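Local coordinates for type 3 secretion system regulator YopR (Yersinia pestis, PDB 1Z21), which may help regulate assembly of the type III secretion injectisome, perhaps by controlling secretion or polymerization of the needle subunit YscF, at residues A[41-46]-A[94-99]. Numbering follows the deposited sequence.
Sequences ARFGQH and PYLSEL
H46 lays its CB over the centre of the Y95 ring, 3.4 Å from the centroid, a CH-pi contact almost along the ring normal. The imidazole follows edge first: its CD2 touches Y95 CE2 at 3.5 Å, and with the planes at 75° the two rings form an offset edge-to-face pair. L99 CD2 stands over the middle of the F43 ring, 3.6 Å from the centroid, while R42 CB covers the opposite face near the rim. L96 CD1 meets F43 CD2 at 4.0 Å, and Y95 CE2 approaches F43 CD1 obliquely. This largely apolar contact packs the last part of helix 25-43, and the type I beta turn F43-H46 that follows on from it, against the first turns of helix 94-107, within the five-helix core domain of YopR, which resembles a domain of the secretion regulator YopN. Chi1 of -165° puts Y95 CG anti to the backbone N, and chi2 of 99° sets the turn of the ring beneath H46 CB; a hydrogen bond from its OH to D55 OD2 ties the far end to helix 52-66. A water donates to H46 O at 3.2 Å and weakly accepts from Y95 N. Further out, L96 packs on L39 and L40, L99 on V50.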
loop_
_atom_site.group_PDB
_atom_site.type_symbol
_atom_site.label_atom_id
_atom_site.label_comp_id
_atom_site.label_asym_id
_atom_site.label_seq_id
_atom_site.Cartn_x
_atom_site.Cartn_y
_atom_site.Cartn_z
ATOM N N ALA A 41 -9.260 2.659 7.015
ATOM C CA ALA A 41 -10.401 3.564 7.135
ATOM C C ALA A 41 -11.472 3.258 6.089
ATOM O O ALA A 41 -12.651 3.483 6.338
ATOM C CB ALA A 41 -9.951 5.009 7.014
ATOM N N ARG A 42 -11.070 2.750 4.926
ATOM C CA ARG A 42 -12.026 2.375 3.873
ATOM C C ARG A 42 -12.522 0.931 3.983
ATOM O O ARG A 42 -13.658 0.646 3.622
ATOM C CB ARG A 42 -11.402 2.566 2.490
ATOM C CG ARG A 42 -10.971 3.994 2.195
ATOM C CD ARG A 42 -12.130 4.821 1.661
ATOM N NE ARG A 42 -12.443 4.492 0.273
ATOM C CZ ARG A 42 -12.124 5.258 -0.765
ATOM N NH2 ARG A 42 -12.450 4.877 -1.993
ATOM N N PHE A 43 -11.686 0.025 4.486
ATOM C CA PHE A 43 -11.948 -1.411 4.394
ATOM C C PHE A 43 -11.837 -2.181 5.711
ATOM O O PHE A 43 -12.079 -3.381 5.740
ATOM C CB PHE A 43 -10.980 -2.039 3.390
ATOM C CG PHE A 43 -11.116 -1.508 1.992
ATOM C CD1 PHE A 43 -12.286 -1.705 1.276
ATOM C CD2 PHE A 43 -10.069 -0.820 1.386
ATOM C CE1 PHE A 43 -12.425 -1.221 -0.008
ATOM C CE2 PHE A 43 -10.200 -0.333 0.088
ATOM C CZ PHE A 43 -11.375 -0.538 -0.608
ATOM N N GLY A 44 -11.464 -1.504 6.794
ATOM C CA GLY A 44 -11.185 -2.161 8.061
ATOM C C GLY A 44 -12.392 -2.826 8.706
ATOM O O GLY A 44 -12.240 -3.791 9.453
ATOM N N GLN A 45 -13.579 -2.293 8.426
ATOM C CA GLN A 45 -14.837 -2.848 8.922
ATOM C C GLN A 45 -15.576 -3.683 7.880
ATOM O O GLN A 45 -16.726 -4.072 8.098
ATOM C CD GLN A 45 -17.888 -1.082 10.605
ATOM O OE1 GLN A 45 -17.412 -0.077 11.131
ATOM N NE2 GLN A 45 -19.211 -1.031 10.501
ATOM N N HIS A 46 -14.921 -3.960 6.754
ATOM C CA HIS A 46 -15.493 -4.806 5.713
ATOM C C HIS A 46 -15.235 -6.251 6.064
ATOM O O HIS A 46 -14.098 -6.642 6.316
ATOM C CB HIS A 46 -14.871 -4.516 4.341
ATOM C CG HIS A 46 -15.449 -3.327 3.644
ATOM N ND1 HIS A 46 -15.818 -2.179 4.307
ATOM C CD2 HIS A 46 -15.699 -3.098 2.332
ATOM C CE1 HIS A 46 -16.276 -1.296 3.437
ATOM N NE2 HIS A 46 -16.219 -1.832 2.231
ATOM N N PRO A 94 -9.092 -10.214 6.782
ATOM C CA PRO A 94 -8.921 -10.991 5.555
ATOM C C PRO A 94 -9.483 -10.278 4.330
ATOM O O PRO A 94 -9.068 -10.592 3.222
ATOM C CB PRO A 94 -9.682 -12.289 5.839
ATOM C CG PRO A 94 -10.658 -11.956 6.915
ATOM C CD PRO A 94 -10.098 -10.810 7.685
ATOM N N TYR A 95 -10.399 -9.342 4.539
ATOM C CA TYR A 95 -10.991 -8.595 3.447
ATOM C C TYR A 95 -9.944 -7.749 2.750
ATOM O O TYR A 95 -9.775 -7.862 1.541
ATOM C CB TYR A 95 -12.118 -7.701 3.954
ATOM C CG TYR A 95 -13.024 -7.170 2.876
ATOM C CD1 TYR A 95 -14.250 -7.773 2.626
ATOM C CD2 TYR A 95 -12.672 -6.048 2.118
ATOM C CE1 TYR A 95 -15.096 -7.290 1.647
ATOM C CE2 TYR A 95 -13.517 -5.551 1.135
ATOM C CZ TYR A 95 -14.730 -6.185 0.902
ATOM O OH TYR A 95 -15.588 -5.719 -0.060
ATOM N N LEU A 96 -9.240 -6.915 3.513
ATOM C CA LEU A 96 -8.223 -6.026 2.937
ATOM C C LEU A 96 -7.043 -6.845 2.429
ATOM O O LEU A 96 -6.472 -6.554 1.380
ATOM C CB LEU A 96 -7.763 -4.970 3.957
ATOM C CG LEU A 96 -6.687 -3.968 3.493
ATOM C CD1 LEU A 96 -7.058 -3.265 2.186
ATOM C CD2 LEU A 96 -6.398 -2.927 4.577
ATOM N N SER A 97 -6.689 -7.887 3.166
ATOM C CA SER A 97 -5.617 -8.771 2.754
ATOM C C SER A 97 -5.916 -9.409 1.404
ATOM O O SER A 97 -5.037 -9.523 0.558
ATOM C CB SER A 97 -5.388 -9.835 3.822
ATOM O OG SER A 97 -4.968 -9.208 5.011
ATOM N N GLU A 98 -7.171 -9.809 1.201
ATOM C CA GLU A 98 -7.578 -10.465 -0.041
ATOM C C GLU A 98 -7.583 -9.471 -1.196
ATOM O O GLU A 98 -7.145 -9.789 -2.298
ATOM C CB GLU A 98 -8.961 -11.103 0.100
ATOM C CG GLU A 98 -9.517 -11.708 -1.187
ATOM C CD GLU A 98 -8.659 -12.816 -1.763
ATOM O OE1 GLU A 98 -7.763 -13.319 -1.059
ATOM O OE2 GLU A 98 -8.890 -13.200 -2.931
ATOM N N LEU A 99 -8.091 -8.275 -0.929
ATOM C CA LEU A 99 -8.054 -7.171 -1.885
ATOM C C LEU A 99 -6.640 -6.894 -2.369
ATOM O O LEU A 99 -6.401 -6.706 -3.558
ATOM C CB LEU A 99 -8.561 -5.893 -1.218
ATOM C CG LEU A 99 -9.690 -5.113 -1.848
ATOM C CD1 LEU A 99 -10.808 -6.048 -2.308
ATOM C CD2 LEU A 99 -10.188 -4.121 -0.802
HETATM O O HOH W 1 -12.973 -9.599 6.695
#